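Long-range contacts in VAO-type flavoprotein oxidase VAO615 (Myceliophthora thermophila, PDB 6F72), which probably acts as an oxidoreductase that carries one bicovalently bound FAD and, once reduced, reacts rapidly with molecular oxygen, its substrate being still unidentified: residues Leu197-Tyr207 and Ile217-Val228; Asp249-Thr258 and Ala287-His297. All blocks are in the same frame, centred on the assembly; numbering follows the deposited sequence.

Interaction 1: residues Leu197-Tyr207 and Ile217-Val228; sequences LGAGVEGFEAY and IVGGTCPTVGIV. With FAD (flavin-adenine dinucleotide), chain E.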
# COMPACT_ATOMS: atom_id res chain seq x y z
N LEU A 197 17.61 -2.72 3.27
CA LEU A 197 16.65 -3.80 3.05
C LEU A 197 16.43 -4.05 1.57
O LEU A 197 16.18 -3.12 0.81
CB LEU A 197 15.30 -3.48 3.72
CG LEU A 197 15.20 -3.09 5.20
CD1 LEU A 197 13.76 -2.71 5.54
CD2 LEU A 197 15.69 -4.19 6.14
N GLY A 198 16.51 -5.33 1.17
CA GLY A 198 16.26 -5.71 -0.23
C GLY A 198 14.81 -5.41 -0.62
O GLY A 198 13.92 -5.34 0.23
N ALA A 199 14.58 -5.24 -1.93
CA ALA A 199 13.29 -4.81 -2.47
C ALA A 199 12.07 -5.68 -2.12
O ALA A 199 10.94 -5.19 -2.12
CB ALA A 199 13.40 -4.62 -3.97
N GLY A 200 12.30 -6.95 -1.80
CA GLY A 200 11.23 -7.89 -1.45
C GLY A 200 10.96 -8.01 0.04
O GLY A 200 10.09 -8.77 0.44
N VAL A 201 11.69 -7.27 0.87
CA VAL A 201 11.49 -7.32 2.33
C VAL A 201 10.07 -6.82 2.68
O VAL A 201 9.66 -5.73 2.26
CB VAL A 201 12.58 -6.55 3.13
CG1 VAL A 201 12.29 -6.54 4.64
CG2 VAL A 201 13.96 -7.15 2.89
N GLU A 202 9.33 -7.66 3.40
CA GLU A 202 7.95 -7.37 3.80
C GLU A 202 7.92 -6.86 5.23
O GLU A 202 8.88 -7.04 5.97
CB GLU A 202 7.07 -8.62 3.63
CG GLU A 202 6.93 -9.06 2.18
CD GLU A 202 6.18 -10.36 2.03
OE1 GLU A 202 4.93 -10.33 2.01
OE2 GLU A 202 6.85 -11.42 1.94
N GLY A 203 6.83 -6.19 5.60
CA GLY A 203 6.68 -5.58 6.92
C GLY A 203 7.13 -6.45 8.08
O GLY A 203 7.92 -6.00 8.91
N PHE A 204 6.68 -7.71 8.09
CA PHE A 204 7.02 -8.69 9.14
C PHE A 204 8.51 -9.05 9.22
O PHE A 204 9.03 -9.31 10.31
CB PHE A 204 6.14 -9.95 9.05
CG PHE A 204 6.44 -10.85 7.86
CD1 PHE A 204 5.81 -10.66 6.62
CD2 PHE A 204 7.32 -11.93 7.99
CE1 PHE A 204 6.07 -11.50 5.54
CE2 PHE A 204 7.59 -12.78 6.92
CZ PHE A 204 6.96 -12.56 5.69
N GLU A 205 9.17 -9.07 8.06
CA GLU A 205 10.61 -9.27 7.97
C GLU A 205 11.36 -8.04 8.49
O GLU A 205 12.29 -8.19 9.30
CB GLU A 205 11.00 -9.63 6.52
CG GLU A 205 10.69 -11.09 6.18
CD GLU A 205 10.46 -11.36 4.70
OE1 GLU A 205 10.27 -10.41 3.91
OE2 GLU A 205 10.48 -12.55 4.31
N ALA A 206 10.96 -6.85 8.04
CA ALA A 206 11.51 -5.60 8.55
C ALA A 206 11.39 -5.50 10.08
O ALA A 206 12.36 -5.10 10.74
CB ALA A 206 10.85 -4.40 7.88
N TYR A 207 10.25 -5.90 10.64
CA TYR A 207 10.00 -5.83 12.09
C TYR A 207 10.80 -6.84 12.89
O TYR A 207 11.31 -6.49 13.96
CB TYR A 207 8.51 -5.98 12.43
CG TYR A 207 7.60 -4.93 11.83
CD1 TYR A 207 8.09 -3.67 11.44
CD2 TYR A 207 6.24 -5.19 11.66
CE1 TYR A 207 7.26 -2.71 10.89
CE2 TYR A 207 5.39 -4.23 11.10
CZ TYR A 207 5.91 -3.00 10.72
OH TYR A 207 5.08 -2.05 10.18
N ILE A 217 11.22 0.16 13.10
CA ILE A 217 11.19 0.72 11.74
C ILE A 217 9.75 1.13 11.36
O ILE A 217 8.78 0.46 11.75
CB ILE A 217 11.81 -0.22 10.67
CG1 ILE A 217 11.98 0.51 9.32
CG2 ILE A 217 11.00 -1.51 10.53
CD1 ILE A 217 12.84 -0.20 8.29
N VAL A 218 9.65 2.21 10.60
CA VAL A 218 8.37 2.74 10.10
C VAL A 218 7.85 1.88 8.93
O VAL A 218 8.41 1.88 7.82
CB VAL A 218 8.49 4.24 9.73
CG1 VAL A 218 7.19 4.77 9.13
CG2 VAL A 218 8.89 5.06 10.95
N GLY A 219 6.73 1.19 9.19
CA GLY A 219 6.11 0.32 8.20
C GLY A 219 4.62 0.19 8.41
O GLY A 219 4.08 0.65 9.42
N GLY A 220 3.97 -0.47 7.46
CA GLY A 220 2.51 -0.60 7.44
C GLY A 220 1.91 -1.53 8.48
O GLY A 220 2.62 -2.31 9.13
N THR A 221 0.60 -1.43 8.63
CA THR A 221 -0.13 -2.19 9.64
C THR A 221 -0.45 -3.57 9.11
O THR A 221 -0.75 -4.50 9.88
CB THR A 221 -1.44 -1.49 10.02
OG1 THR A 221 -2.21 -1.26 8.84
CG2 THR A 221 -1.16 -0.16 10.72
N CYS A 222 -0.41 -3.69 7.78
CA CYS A 222 -0.63 -4.97 7.14
C CYS A 222 0.75 -5.65 6.99
O CYS A 222 1.57 -5.19 6.20
CB CYS A 222 -1.35 -4.77 5.80
SG CYS A 222 -2.99 -3.94 5.77
N PRO A 223 1.02 -6.74 7.77
CA PRO A 223 2.40 -7.29 7.86
C PRO A 223 3.02 -7.78 6.56
O PRO A 223 4.24 -7.72 6.41
CB PRO A 223 2.26 -8.45 8.86
CG PRO A 223 1.01 -8.16 9.62
CD PRO A 223 0.09 -7.48 8.64
N THR A 224 2.19 -8.24 5.62
CA THR A 224 2.65 -8.80 4.34
C THR A 224 3.01 -7.73 3.30
O THR A 224 3.55 -8.04 2.23
CB THR A 224 1.60 -9.78 3.72
OG1 THR A 224 0.39 -9.05 3.39
CG2 THR A 224 1.28 -10.94 4.68
N VAL A 225 2.71 -6.47 3.61
CA VAL A 225 3.02 -5.33 2.71
C VAL A 225 4.53 -5.16 2.50
O VAL A 225 5.29 -5.27 3.45
CB VAL A 225 2.36 -4.04 3.23
CG1 VAL A 225 2.93 -2.80 2.55
CG2 VAL A 225 0.85 -4.14 3.01
N GLY A 226 4.93 -4.92 1.25
CA GLY A 226 6.34 -4.73 0.91
C GLY A 226 6.84 -3.34 1.27
O GLY A 226 6.53 -2.36 0.57
N ILE A 227 7.63 -3.27 2.35
CA ILE A 227 8.14 -2.00 2.92
C ILE A 227 9.00 -1.17 1.96
O ILE A 227 8.92 0.05 1.98
CB ILE A 227 8.82 -2.21 4.30
CG1 ILE A 227 8.90 -0.89 5.08
CG2 ILE A 227 10.17 -2.92 4.20
CD1 ILE A 227 9.37 -1.04 6.51
N VAL A 228 9.77 -1.83 1.11
CA VAL A 228 10.69 -1.19 0.16
C VAL A 228 9.98 -0.88 -1.17
O VAL A 228 10.47 -0.09 -1.98
CB VAL A 228 11.93 -2.09 -0.07
CG1 VAL A 228 13.03 -1.38 -0.86
CG2 VAL A 228 12.50 -2.56 1.27
PA FAD E . 3.06 -4.22 -5.13
O1A FAD E . 1.67 -4.34 -5.71
O2A FAD E . 3.99 -5.37 -5.41
O5B FAD E . 3.70 -2.85 -5.65
C5B FAD E . 2.96 -1.63 -5.68
C4B FAD E . 3.52 -0.67 -6.73
O4B FAD E . 4.90 -0.42 -6.46
C3B FAD E . 3.46 -1.18 -8.15
O3B FAD E . 3.20 -0.04 -8.99
C2B FAD E . 4.85 -1.71 -8.44
O2B FAD E . 5.19 -1.60 -9.82
C1B FAD E . 5.72 -0.81 -7.57
N9A FAD E . 6.93 -1.47 -7.02
C8A FAD E . 6.96 -2.32 -5.98
N7A FAD E . 8.24 -2.70 -5.71
C5A FAD E . 9.04 -2.08 -6.59
C6A FAD E . 10.49 -2.04 -6.85
N6A FAD E . 11.33 -2.78 -6.10
N1A FAD E . 10.94 -1.26 -7.87
C2A FAD E . 10.10 -0.52 -8.63
N3A FAD E . 8.76 -0.51 -8.44
C4A FAD E . 8.18 -1.25 -7.45
N1 FAD E . -0.46 1.39 3.09
C2 FAD E . -0.22 2.22 4.13
O2 FAD E . 0.28 3.35 3.91
N3 FAD E . -0.52 1.87 5.41
C4 FAD E . -1.07 0.70 5.74
O4 FAD E . -1.33 0.42 6.94
C4X FAD E . -1.35 -0.27 4.66
N5 FAD E . -1.90 -1.48 4.91
C5X FAD E . -2.16 -2.37 3.91
C6 FAD E . -2.72 -3.63 4.20
C7 FAD E . -2.98 -4.53 3.14
C7M FAD E . -3.60 -5.88 3.47
C8 FAD E . -2.64 -4.15 1.72
C8M FAD E . -2.79 -5.08 0.52
C9 FAD E . -2.08 -2.90 1.46
C9A FAD E . -1.83 -2.00 2.49
N10 FAD E . -1.24 -0.74 2.21
C10 FAD E . -1.01 0.16 3.28
C1' FAD E . -0.97 -0.35 0.83
C2' FAD E . 0.45 -0.35 0.35
O2' FAD E . 1.11 0.78 0.92
C3' FAD E . 0.36 -0.22 -1.17
O3' FAD E . -0.59 -1.16 -1.72
C4' FAD E . 1.72 -0.39 -1.83
O4' FAD E . 1.63 -0.02 -3.20
C5' FAD E . 2.25 -1.82 -1.65
O5' FAD E . 3.47 -2.00 -2.35
P FAD E . 4.04 -3.49 -2.56
O1P FAD E . 4.01 -4.21 -1.24
O2P FAD E . 5.33 -3.31 -3.34
O3P FAD E . 2.93 -4.12 -3.53
O HOH W 1 9.44 -4.46 -0.08
O HOH W 2 5.94 0.37 12.02

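Interaction 2: residues Asp249-Thr258 and Ala287-His297; sequences DNVLEWEVVT and AVVLSMTARLH. With FAD (flavin-adenine dinucleotide), chain E.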
# COMPACT_ATOMS: atom_id res chain seq x y z
N ASP A 249 9.93 9.64 4.62
CA ASP A 249 10.72 10.55 5.45
C ASP A 249 11.96 9.88 6.01
O ASP A 249 12.98 10.54 6.27
CB ASP A 249 9.90 11.04 6.64
CG ASP A 249 8.84 12.03 6.26
OD1 ASP A 249 8.90 12.62 5.16
OD2 ASP A 249 7.95 12.24 7.10
N ASN A 250 11.84 8.56 6.21
CA ASN A 250 12.88 7.76 6.83
C ASN A 250 13.84 7.13 5.84
O ASN A 250 14.74 6.40 6.26
CB ASN A 250 12.26 6.71 7.74
CG ASN A 250 11.70 7.32 9.00
OD1 ASN A 250 12.40 7.43 9.99
ND2 ASN A 250 10.43 7.76 8.95
N VAL A 251 13.67 7.41 4.55
CA VAL A 251 14.57 6.89 3.53
C VAL A 251 15.88 7.65 3.51
O VAL A 251 15.91 8.90 3.48
CB VAL A 251 13.94 6.86 2.12
CG1 VAL A 251 14.89 6.16 1.14
CG2 VAL A 251 12.63 6.10 2.13
N LEU A 252 16.98 6.89 3.52
CA LEU A 252 18.31 7.47 3.39
C LEU A 252 18.84 7.32 1.97
O LEU A 252 19.39 8.26 1.41
CB LEU A 252 19.27 6.86 4.42
CG LEU A 252 18.87 6.92 5.89
CD1 LEU A 252 19.79 6.02 6.70
CD2 LEU A 252 18.92 8.35 6.42
N GLU A 253 18.66 6.13 1.40
CA GLU A 253 19.21 5.77 0.09
C GLU A 253 18.26 4.86 -0.63
O GLU A 253 17.56 4.09 0.02
CB GLU A 253 20.53 5.01 0.25
CG GLU A 253 21.64 5.89 0.82
CD GLU A 253 22.96 5.17 0.95
OE1 GLU A 253 23.34 4.43 0.02
OE2 GLU A 253 23.62 5.37 1.99
N TRP A 254 18.23 4.98 -1.96
CA TRP A 254 17.58 4.03 -2.86
C TRP A 254 18.67 3.47 -3.75
O TRP A 254 19.43 4.23 -4.36
CB TRP A 254 16.56 4.71 -3.77
CG TRP A 254 15.35 5.27 -3.07
CD1 TRP A 254 15.07 6.59 -2.83
CD2 TRP A 254 14.25 4.52 -2.55
NE1 TRP A 254 13.86 6.71 -2.17
CE2 TRP A 254 13.34 5.45 -1.99
CE3 TRP A 254 13.94 3.14 -2.48
CZ2 TRP A 254 12.14 5.06 -1.38
CZ3 TRP A 254 12.76 2.75 -1.86
CH2 TRP A 254 11.87 3.70 -1.33
N GLU A 255 18.72 2.14 -3.84
CA GLU A 255 19.54 1.47 -4.84
C GLU A 255 18.61 0.99 -5.94
O GLU A 255 17.60 0.36 -5.67
CB GLU A 255 20.30 0.31 -4.19
CG GLU A 255 21.17 -0.47 -5.16
CD GLU A 255 21.55 -1.84 -4.64
OE1 GLU A 255 21.16 -2.20 -3.51
OE2 GLU A 255 22.24 -2.57 -5.39
N VAL A 256 18.95 1.35 -7.18
CA VAL A 256 18.06 1.22 -8.33
C VAL A 256 18.77 0.76 -9.60
O VAL A 256 19.99 0.85 -9.71
CB VAL A 256 17.29 2.55 -8.66
CG1 VAL A 256 16.66 3.17 -7.43
CG2 VAL A 256 18.17 3.55 -9.41
N VAL A 257 17.96 0.25 -10.53
CA VAL A 257 18.31 0.15 -11.94
C VAL A 257 17.33 1.04 -12.72
O VAL A 257 16.11 0.92 -12.59
CB VAL A 257 18.24 -1.30 -12.48
CG1 VAL A 257 18.67 -1.34 -13.94
CG2 VAL A 257 19.12 -2.23 -11.66
N THR A 258 17.89 1.92 -13.53
CA THR A 258 17.11 2.82 -14.36
C THR A 258 16.73 2.11 -15.66
O THR A 258 17.28 1.04 -15.97
CB THR A 258 17.92 4.09 -14.69
OG1 THR A 258 19.16 3.71 -15.29
CG2 THR A 258 18.21 4.83 -13.42
N ALA A 287 12.08 4.08 -11.61
CA ALA A 287 13.22 3.15 -11.66
C ALA A 287 12.84 1.84 -10.96
O ALA A 287 11.85 1.79 -10.20
CB ALA A 287 14.46 3.76 -11.00
N VAL A 288 13.63 0.80 -11.19
CA VAL A 288 13.46 -0.46 -10.49
C VAL A 288 14.31 -0.41 -9.23
O VAL A 288 15.54 -0.28 -9.31
CB VAL A 288 13.85 -1.68 -11.38
CG1 VAL A 288 13.51 -2.98 -10.69
CG2 VAL A 288 13.14 -1.60 -12.72
N VAL A 289 13.67 -0.54 -8.07
CA VAL A 289 14.37 -0.46 -6.79
C VAL A 289 14.85 -1.84 -6.37
O VAL A 289 14.05 -2.79 -6.35
CB VAL A 289 13.47 0.15 -5.68
CG1 VAL A 289 14.01 -0.14 -4.29
CG2 VAL A 289 13.27 1.65 -5.91
N LEU A 290 16.14 -1.94 -6.05
CA LEU A 290 16.75 -3.18 -5.56
C LEU A 290 16.84 -3.24 -4.04
O LEU A 290 16.79 -4.30 -3.44
CB LEU A 290 18.13 -3.39 -6.18
CG LEU A 290 18.24 -3.51 -7.70
CD1 LEU A 290 19.70 -3.39 -8.09
CD2 LEU A 290 17.66 -4.82 -8.21
N SER A 291 17.00 -2.07 -3.42
CA SER A 291 17.01 -1.96 -1.97
C SER A 291 16.77 -0.52 -1.59
O SER A 291 16.89 0.38 -2.43
CB SER A 291 18.35 -2.45 -1.39
OG SER A 291 19.38 -1.48 -1.55
N MET A 292 16.43 -0.32 -0.32
CA MET A 292 16.45 1.00 0.31
C MET A 292 17.26 0.92 1.60
O MET A 292 17.37 -0.14 2.22
CB MET A 292 15.02 1.50 0.59
CG MET A 292 14.31 0.88 1.78
SD MET A 292 12.73 1.68 2.12
CE MET A 292 12.38 1.03 3.75
N THR A 293 17.86 2.04 1.98
CA THR A 293 18.44 2.16 3.29
C THR A 293 17.56 3.16 4.02
O THR A 293 17.20 4.20 3.47
CB THR A 293 19.89 2.63 3.19
OG1 THR A 293 20.58 1.74 2.31
CG2 THR A 293 20.57 2.64 4.57
N ALA A 294 17.18 2.80 5.25
CA ALA A 294 16.27 3.63 6.03
C ALA A 294 16.66 3.67 7.49
O ALA A 294 17.24 2.72 8.03
CB ALA A 294 14.84 3.13 5.88
N ARG A 295 16.31 4.79 8.10
CA ARG A 295 16.46 5.03 9.53
C ARG A 295 15.82 3.94 10.40
O ARG A 295 14.72 3.47 10.13
CB ARG A 295 15.86 6.40 9.91
CG ARG A 295 16.35 7.55 9.04
CD ARG A 295 15.98 8.93 9.59
NE ARG A 295 14.54 9.18 9.67
CZ ARG A 295 13.96 10.36 9.89
NH1 ARG A 295 14.71 11.47 10.06
NH2 ARG A 295 12.64 10.45 9.94
N LEU A 296 16.57 3.52 11.41
CA LEU A 296 16.04 2.73 12.51
C LEU A 296 15.95 3.63 13.73
O LEU A 296 16.70 4.59 13.83
CB LEU A 296 16.94 1.53 12.82
CG LEU A 296 16.85 0.35 11.85
CD1 LEU A 296 17.76 -0.77 12.33
CD2 LEU A 296 15.42 -0.15 11.70
N HIS A 297 15.06 3.31 14.65
CA HIS A 297 14.84 4.15 15.82
C HIS A 297 14.93 3.31 17.08
O HIS A 297 14.48 2.17 17.07
CB HIS A 297 13.47 4.81 15.71
CG HIS A 297 13.19 5.41 14.37
ND1 HIS A 297 13.60 6.67 14.02
CD2 HIS A 297 12.56 4.90 13.28
CE1 HIS A 297 13.24 6.93 12.77
NE2 HIS A 297 12.60 5.87 12.30
PA FAD E . 3.06 -4.22 -5.13
O1A FAD E . 1.67 -4.34 -5.71
O2A FAD E . 3.99 -5.37 -5.41
O5B FAD E . 3.70 -2.85 -5.65
C5B FAD E . 2.96 -1.63 -5.68
C4B FAD E . 3.52 -0.67 -6.73
O4B FAD E . 4.90 -0.42 -6.46
C3B FAD E . 3.46 -1.18 -8.15
O3B FAD E . 3.20 -0.04 -8.99
C2B FAD E . 4.85 -1.71 -8.44
O2B FAD E . 5.19 -1.60 -9.82
C1B FAD E . 5.72 -0.81 -7.57
N9A FAD E . 6.93 -1.47 -7.02
C8A FAD E . 6.96 -2.32 -5.98
N7A FAD E . 8.24 -2.70 -5.71
C5A FAD E . 9.04 -2.08 -6.59
C6A FAD E . 10.49 -2.04 -6.85
N6A FAD E . 11.33 -2.78 -6.10
N1A FAD E . 10.94 -1.26 -7.87
C2A FAD E . 10.10 -0.52 -8.63
N3A FAD E . 8.76 -0.51 -8.44
C4A FAD E . 8.18 -1.25 -7.45
N1 FAD E . -0.46 1.39 3.09
C2 FAD E . -0.22 2.22 4.13
O2 FAD E . 0.28 3.35 3.91
N3 FAD E . -0.52 1.87 5.41
C4 FAD E . -1.07 0.70 5.74
O4 FAD E . -1.33 0.42 6.94
C4X FAD E . -1.35 -0.27 4.66
N5 FAD E . -1.90 -1.48 4.91
C5X FAD E . -2.16 -2.37 3.91
C6 FAD E . -2.72 -3.63 4.20
C7 FAD E . -2.98 -4.53 3.14
C7M FAD E . -3.60 -5.88 3.47
C8 FAD E . -2.64 -4.15 1.72
C8M FAD E . -2.79 -5.08 0.52
C9 FAD E . -2.08 -2.90 1.46
C9A FAD E . -1.83 -2.00 2.49
N10 FAD E . -1.24 -0.74 2.21
C10 FAD E . -1.01 0.16 3.28
C1' FAD E . -0.97 -0.35 0.83
C2' FAD E . 0.45 -0.35 0.35
O2' FAD E . 1.11 0.78 0.92
C3' FAD E . 0.36 -0.22 -1.17
O3' FAD E . -0.59 -1.16 -1.72
C4' FAD E . 1.72 -0.39 -1.83
O4' FAD E . 1.63 -0.02 -3.20
C5' FAD E . 2.25 -1.82 -1.65
O5' FAD E . 3.47 -2.00 -2.35
P FAD E . 4.04 -3.49 -2.56
O1P FAD E . 4.01 -4.21 -1.24
O2P FAD E . 5.33 -3.31 -3.34
O3P FAD E . 2.93 -4.12 -3.53

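Interaction 1: residues Leu197-Tyr207 and Ile217-Val228
V228 packs both methyls into the turn G198-V201: CG2 lies 3.3 Å from G198 O, and CG1, anti to the backbone N (chi1 -171°), meets A199 CA. Beside it the I227 side chain crosses that of L197, I227 CG2 touching L197 CD1, which also meets I217 CD1 tip to tip at 3.8 Å, while A206 CB touches I227 CD1 and I217 CG2. The first turn of helix 203-212 sits equally close: G203 N bonds to V225 O at 2.8 Å and F204 N to P223 O at 3.0 Å. F204, partly exposed, meets the other segment more thinly: its ring edge, at CD1, lies against P223 O, and Y404 meets the ring edge-to-face. Water 1 joins A199 O and V201 O to V228 N. I217 CG2 lies at the edge of the Y207 ring, 3.7 Å from Y207 CD1; the Y207 hydroxyl, less surely placed, donates to G220 O. Replacing Y207 by an alanine would probably open a gap beside I217 and leave G220 O without this donor. Around this core C222 SG is bonded to FAD C6, T221 holds O4 and G226 N holds O1P; H157, hydrogen-bonded to T224 OG1, makes the second covalent link of this bicovalent VAO-type flavin site.

Interaction 2: residues Asp249-Thr258 and Ala287-His297
The adenine pocket of FAD rests on an antiparallel strand pair, in which V256 faces V289 and W254 faces M292. V289 N donates to FAD N1A at 2.8 Å, and V289 O takes a bond of 2.7 Å from FAD N6A, so one backbone residue reads the adenine edge. On the same face as V289, the W254 ring brings CE3 to V289 CG1 at its edge, while M292 runs alongside it: CB is 3.6 Å from W254 CZ3, and SD lies obliquely to the six-membered ring in a Met-aromatic contact. Two classic beta bulges interrupt the ladder: L252 N and E253 N both approach T293 O from one side of its plane, and L290 and S291 both face E255. On the other face E255, CG anti to the backbone N (chi1 179°) and the chain extended, receives S291 OG on the anti lone pair of OE1 at 2.7 Å; its OE2 is held by H263. At the far end R295 NE reaches N250 OD1 at 2.8 Å, in the guanidinium plane but well above the amide carbonyl plane; R295 NH2 and H297 NE2 add weaker bonds to the same oxygen, while P459 takes NH1. Such a bulged pair belongs to the antiparallel sheet of the PCMH-type FAD-binding domain.

Interactions 1 and 2 follow one another along the chain, the first closing before the second opens, with their centres about 13 Å apart. Both lie in the PCMH-type FAD-binding region and meet in one antiparallel sheet, where strand 193-198, leading into the turn and helix of interaction 1, is the neighbour of strand 288-298 from interaction 2. L197 N probably bonds to M292 O, and A199 N to L290 O, each at 2.8 Å. Helix 227-233, which opens at the end of interaction 1, brings T232 and Q233 against W254. FAD spans the two: I217-V228 holds its flavin and a phosphate oxygen, A287-H297 its adenine, whose amino group A199 also touches; Y516 is a further partner.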